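Side-chain contacts in putative uncharacterized protein (Singapore grouper iridovirus, PDB 3RJ2), which binds histone H3, probably acting on host chromatin during iridovirus infection: residues 15-20 with 38-43; 22-25 with 31-34. One frame throughout, in Å; residues are numbered along the deposited sequence.

Contact 1 (15-20 with 38-43)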
loop_
_atom_site.group_PDB
_atom_site.type_symbol
_atom_site.label_atom_id
_atom_site.label_comp_id
_atom_site.label_asym_id
_atom_site.label_seq_id
_atom_site.Cartn_x
_atom_site.Cartn_y
_atom_site.Cartn_z
ATOM N N THR A 15 2.684 -18.570 -11.858
ATOM C CA THR A 15 3.773 -19.193 -12.575
ATOM C C THR A 15 5.081 -18.401 -12.456
ATOM O O THR A 15 6.024 -18.682 -13.185
ATOM C CB THR A 15 3.418 -19.418 -14.054
ATOM O OG1 THR A 15 3.209 -18.151 -14.689
ATOM C CG2 THR A 15 2.150 -20.261 -14.193
ATOM N N GLY A 16 5.136 -17.417 -11.558
ATOM C CA GLY A 16 6.356 -16.623 -11.352
ATOM C C GLY A 16 6.661 -15.427 -12.254
ATOM O O GLY A 16 7.750 -14.862 -12.185
ATOM N N LYS A 17 5.723 -15.038 -13.113
ATOM C CA LYS A 17 5.901 -13.830 -13.897
ATOM C C LYS A 17 5.680 -12.651 -12.955
ATOM O O LYS A 17 4.706 -12.637 -12.196
ATOM C CB LYS A 17 4.911 -13.788 -15.054
ATOM C CG LYS A 17 5.128 -12.641 -16.017
ATOM C CD LYS A 17 3.834 -12.272 -16.731
ATOM C CE LYS A 17 2.867 -11.596 -15.766
ATOM N NZ LYS A 17 1.529 -11.302 -16.346
ATOM N N LYS A 18 6.593 -11.687 -12.979
ATOM C CA LYS A 18 6.526 -10.542 -12.061
ATOM C C LYS A 18 6.019 -9.277 -12.731
ATOM O O LYS A 18 6.377 -8.972 -13.863
ATOM C CB LYS A 18 7.878 -10.290 -11.378
ATOM C CG LYS A 18 8.345 -11.485 -10.556
ATOM C CD LYS A 18 9.663 -11.240 -9.822
ATOM C CE LYS A 18 10.866 -11.483 -10.718
ATOM N NZ LYS A 18 12.096 -11.698 -9.909
ATOM N N THR A 19 5.166 -8.557 -12.022
ATOM C CA THR A 19 4.694 -7.255 -12.463
ATOM C C THR A 19 5.236 -6.245 -11.454
ATOM O O THR A 19 4.930 -6.299 -10.261
ATOM C CB THR A 19 3.148 -7.219 -12.536
ATOM O OG1 THR A 19 2.690 -8.179 -13.501
ATOM C CG2 THR A 19 2.613 -5.822 -12.907
ATOM N N THR A 20 6.086 -5.353 -11.936
ATOM C CA THR A 20 6.690 -4.360 -11.075
ATOM C C THR A 20 5.893 -3.066 -11.123
ATOM O O THR A 20 5.504 -2.600 -12.197
ATOM C CB THR A 20 8.163 -4.120 -11.439
ATOM O OG1 THR A 20 8.851 -5.378 -11.438
ATOM C CG2 THR A 20 8.826 -3.180 -10.423
ATOM N N PHE A 38 -6.137 -5.660 -9.152
ATOM C CA PHE A 38 -5.386 -6.705 -9.857
ATOM C C PHE A 38 -5.958 -6.963 -11.253
ATOM O O PHE A 38 -7.172 -7.144 -11.396
ATOM C CB PHE A 38 -5.390 -8.019 -9.072
ATOM C CG PHE A 38 -4.719 -7.942 -7.702
ATOM C CD1 PHE A 38 -3.992 -6.818 -7.308
ATOM C CD2 PHE A 38 -4.804 -9.019 -6.824
ATOM C CE1 PHE A 38 -3.369 -6.775 -6.057
ATOM C CE2 PHE A 38 -4.184 -8.979 -5.576
ATOM C CZ PHE A 38 -3.473 -7.861 -5.194
ATOM N N PRO A 39 -5.094 -6.958 -12.286
ATOM C CA PRO A 39 -5.541 -7.378 -13.619
ATOM C C PRO A 39 -5.524 -8.912 -13.753
ATOM O O PRO A 39 -6.073 -9.448 -14.715
ATOM C CB PRO A 39 -4.515 -6.727 -14.547
ATOM C CG PRO A 39 -3.247 -6.689 -13.736
ATOM C CD PRO A 39 -3.709 -6.444 -12.308
ATOM N N GLU A 40 -4.916 -9.588 -12.770
ATOM C CA GLU A 40 -4.806 -11.052 -12.715
ATOM C C GLU A 40 -4.512 -11.461 -11.269
ATOM O O GLU A 40 -4.131 -10.621 -10.457
ATOM C CB GLU A 40 -3.686 -11.546 -13.640
ATOM C CG GLU A 40 -2.284 -11.079 -13.227
ATOM C CD GLU A 40 -1.202 -11.518 -14.198
ATOM O OE1 GLU A 40 -1.046 -12.740 -14.410
ATOM O OE2 GLU A 40 -0.494 -10.641 -14.739
ATOM N N LYS A 41 -4.674 -12.740 -10.945
ATOM C CA LYS A 41 -4.425 -13.205 -9.574
ATOM C C LYS A 41 -2.925 -13.230 -9.264
ATOM O O LYS A 41 -2.100 -13.670 -10.070
ATOM C CB LYS A 41 -5.058 -14.586 -9.310
ATOM C CG LYS A 41 -6.546 -14.678 -9.714
ATOM C CD LYS A 41 -7.229 -15.942 -9.178
ATOM C CE LYS A 41 -8.683 -16.065 -9.718
ATOM N NZ LYS A 41 -9.593 -16.912 -8.860
ATOM N N TYR A 42 -2.563 -12.720 -8.102
ATOM C CA TYR A 42 -1.173 -12.751 -7.707
ATOM C C TYR A 42 -1.104 -13.664 -6.524
ATOM O O TYR A 42 -2.116 -13.864 -5.869
ATOM C CB TYR A 42 -0.697 -11.356 -7.327
ATOM C CG TYR A 42 -0.652 -10.363 -8.463
ATOM C CD1 TYR A 42 0.065 -10.625 -9.626
ATOM C CD2 TYR A 42 -1.299 -9.139 -8.353
ATOM C CE1 TYR A 42 0.127 -9.702 -10.655
ATOM C CE2 TYR A 42 -1.247 -8.208 -9.374
ATOM C CZ TYR A 42 -0.536 -8.494 -10.516
ATOM O OH TYR A 42 -0.517 -7.564 -11.524
ATOM N N THR A 43 0.072 -14.210 -6.238
ATOM C CA THR A 43 0.239 -15.089 -5.090
ATOM C C THR A 43 1.285 -14.570 -4.118
ATOM O O THR A 43 1.360 -15.019 -2.974
ATOM C CB THR A 43 0.679 -16.467 -5.517
ATOM O OG1 THR A 43 1.925 -16.349 -6.212
ATOM C CG2 THR A 43 -0.385 -17.119 -6.431
HETATM O O HOH W 1 -0.136 -8.206 -14.027
#
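Glu40 OE2 is gripped by two partners at once: the ammonium of Lys17, with NZ to OE2 at 2.7 Å, and a water, which donates to OE2, its oxygen 2.6 Å away. The contact ties the turn and first residues of strand 18-22, the edge strand of the four-stranded antiparallel sheet, to the loop that leads from strand 31-37 over to strand 44-50, and so from one sheet of the protein to the other. Lys17 uses the syn lone pair of OE2, a short and charged bond, though it lies in the exposed part of the contact. To arrive there the lysine chain leaves its backbone with CG anti to N (chi1 -173°) and bends at chi3 (71°), swinging CE and NZ over to the carboxylate. Glu40 reaches out with its chain extended beyond CG. Its other oxygen, OE1, accepts from Asn13 ND2, while Asn13 OD1 takes the backbone N-H groups of Thr15 and Lys17, making Asn13 a second-shell residue that holds both partners of the salt bridge. The positive end of Lys17 would probably help keep Glu40 ionised. Thr19 and Tyr42 cross at about a right angle without a direct bond, Thr19 OG1 standing 3.8 Å from Tyr42 OH. The phenol is also hydrogen-bonded to Tyr36 OH. What joins the two hydroxyls is the same water, its oxygen 2.9 Å from Thr19 OG1 and 2.6 Å from Tyr42 OH.

Contact 2 (22-25 with 31-34)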
loop_
_atom_site.group_PDB
_atom_site.type_symbol
_atom_site.label_atom_id
_atom_site.label_comp_id
_atom_site.label_asym_id
_atom_site.label_seq_id
_atom_site.Cartn_x
_atom_site.Cartn_y
_atom_site.Cartn_z
ATOM N N LEU A 22 6.115 0.858 -9.330
ATOM C CA LEU A 22 6.871 1.782 -8.503
ATOM C C LEU A 22 5.896 2.834 -8.000
ATOM O O LEU A 22 5.419 3.655 -8.774
ATOM C CB LEU A 22 7.997 2.432 -9.320
ATOM C CG LEU A 22 9.360 2.713 -8.678
ATOM C CD1 LEU A 22 10.169 3.676 -9.556
ATOM C CD2 LEU A 22 9.250 3.257 -7.280
ATOM N N VAL A 23 5.596 2.822 -6.709
ATOM C CA VAL A 23 4.561 3.724 -6.193
ATOM C C VAL A 23 4.823 5.244 -6.295
ATOM O O VAL A 23 4.120 5.932 -7.041
ATOM C CB VAL A 23 4.025 3.293 -4.819
ATOM C CG1 VAL A 23 3.006 4.288 -4.341
ATOM C CG2 VAL A 23 3.377 1.912 -4.947
ATOM N N ASN A 24 5.809 5.788 -5.598
ATOM C CA ASN A 24 5.953 7.253 -5.608
ATOM C C ASN A 24 7.263 7.810 -6.217
ATOM O O ASN A 24 8.333 7.501 -5.743
ATOM C CB ASN A 24 5.752 7.754 -4.172
ATOM C CG ASN A 24 6.125 9.203 -3.988
ATOM O OD1 ASN A 24 5.837 10.045 -4.835
ATOM N ND2 ASN A 24 6.757 9.508 -2.864
ATOM N N GLU A 25 7.191 8.645 -7.248
ATOM C CA GLU A 25 8.420 9.340 -7.727
ATOM C C GLU A 25 8.334 10.867 -7.854
ATOM O O GLU A 25 7.554 11.390 -8.652
ATOM C CB GLU A 25 8.950 8.781 -9.049
ATOM C CG GLU A 25 9.137 7.289 -9.097
ATOM C CD GLU A 25 7.915 6.598 -9.649
ATOM O OE1 GLU A 25 6.914 6.478 -8.907
ATOM O OE2 GLU A 25 7.954 6.190 -10.830
ATOM N N CYS A 31 2.667 11.619 3.672
ATOM C CA CYS A 31 1.829 10.407 3.641
ATOM C C CYS A 31 1.017 10.254 2.356
ATOM O O CYS A 31 0.507 11.233 1.808
ATOM C CB CYS A 31 0.862 10.377 4.811
ATOM S SG CYS A 31 1.638 10.154 6.367
ATOM N N TRP A 32 0.915 9.021 1.879
ATOM C CA TRP A 32 0.025 8.695 0.772
ATOM C C TRP A 32 -0.680 7.362 0.985
ATOM O O TRP A 32 -0.337 6.602 1.890
ATOM C CB TRP A 32 0.744 8.756 -0.586
ATOM C CG TRP A 32 2.050 8.006 -0.665
ATOM C CD1 TRP A 32 3.312 8.552 -0.674
ATOM C CD2 TRP A 32 2.230 6.588 -0.776
ATOM N NE1 TRP A 32 4.254 7.564 -0.764
ATOM C CE2 TRP A 32 3.623 6.349 -0.830
ATOM C CE3 TRP A 32 1.349 5.494 -0.831
ATOM C CZ2 TRP A 32 4.165 5.054 -0.921
ATOM C CZ3 TRP A 32 1.889 4.204 -0.923
ATOM C CH2 TRP A 32 3.283 4.001 -0.971
ATOM N N ILE A 33 -1.698 7.119 0.164
ATOM C CA ILE A 33 -2.412 5.848 0.122
ATOM C C ILE A 33 -2.384 5.423 -1.332
ATOM O O ILE A 33 -2.490 6.255 -2.240
ATOM C CB ILE A 33 -3.867 5.979 0.629
ATOM C CG1 ILE A 33 -3.886 6.467 2.081
ATOM C CG2 ILE A 33 -4.612 4.655 0.513
ATOM C CD1 ILE A 33 -5.277 6.855 2.575
ATOM N N TRP A 34 -2.194 4.129 -1.545
ATOM C CA TRP A 34 -2.125 3.568 -2.873
ATOM C C TRP A 34 -3.084 2.389 -2.981
ATOM O O TRP A 34 -3.104 1.517 -2.114
ATOM C CB TRP A 34 -0.689 3.144 -3.151
ATOM C CG TRP A 34 -0.438 2.440 -4.435
ATOM C CD1 TRP A 34 -0.268 3.010 -5.667
ATOM C CD2 TRP A 34 -0.279 1.026 -4.616
ATOM N NE1 TRP A 34 -0.033 2.027 -6.613
ATOM C CE2 TRP A 34 -0.026 0.803 -5.989
ATOM C CE3 TRP A 34 -0.349 -0.083 -3.751
ATOM C CZ2 TRP A 34 0.185 -0.491 -6.520
ATOM C CZ3 TRP A 34 -0.140 -1.378 -4.286
ATOM C CH2 TRP A 34 0.129 -1.559 -5.652
#
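Val23 lays a methyl over a face of each of two tryptophans of strand 31-37. CG1 lies over a face of the Trp32 indole, 3.6 Å from the centroid of its six-membered ring, and comes nearest CH2, at 3.4 Å. CG2 sits almost straight above the five-membered ring of Trp34, 3.6 Å from its centroid and 4° off the normal. Both are CH-pi contacts, and Val23 CG1 also brushes Trp34 CD1 at 3.8 Å. The valine chi1 sets the two methyls over different rings: CG1 is anti to the backbone N, while CG2 stands anti to the carbonyl carbon. The tryptophans differ as well, since Trp32 holds CG between its backbone N and carbonyl carbon (chi1 50°) and Trp34 holds it anti to N. Asn24 CB approaches the Trp32 pyrrole obliquely, 3.7 Å from NE1, with amide and indole planes 65° apart. Its ND2 and Trp32 NE1 both donate to Ile5 O, and ND2 also reaches Trp27 O; Trp34 NE1 is taken by Glu117 OE1. Everything that touches here is buried: the loop after strand 18-22 packs onto strand 31-37, which runs between strands 94-98 and 111-116, with Ile97 and Tyr115 of those strands touching both tryptophans.

How the contacts relate
Along the chain the order is 15-20, 22-25, 31-34, 38-43, so contact 2 is nested inside the loop that contact 1 closes. Strands 18-22 and 31-37 follow each other in sequence but belong to different sheets, the first at an edge of the four-stranded antiparallel sheet, the second inside the six-stranded mixed one. Contact 2 spans the first crossing between them; contact 1 holds the loop of the return crossing, from 31-37 to 44-50, beside the start of strand 18-22. Their centres are about 20 Å apart. The centre of contact 2, apolar in its main touches, is about 8 Å from that of the chain; the centre of contact 1, polar and partly buried, is about 16 Å from it.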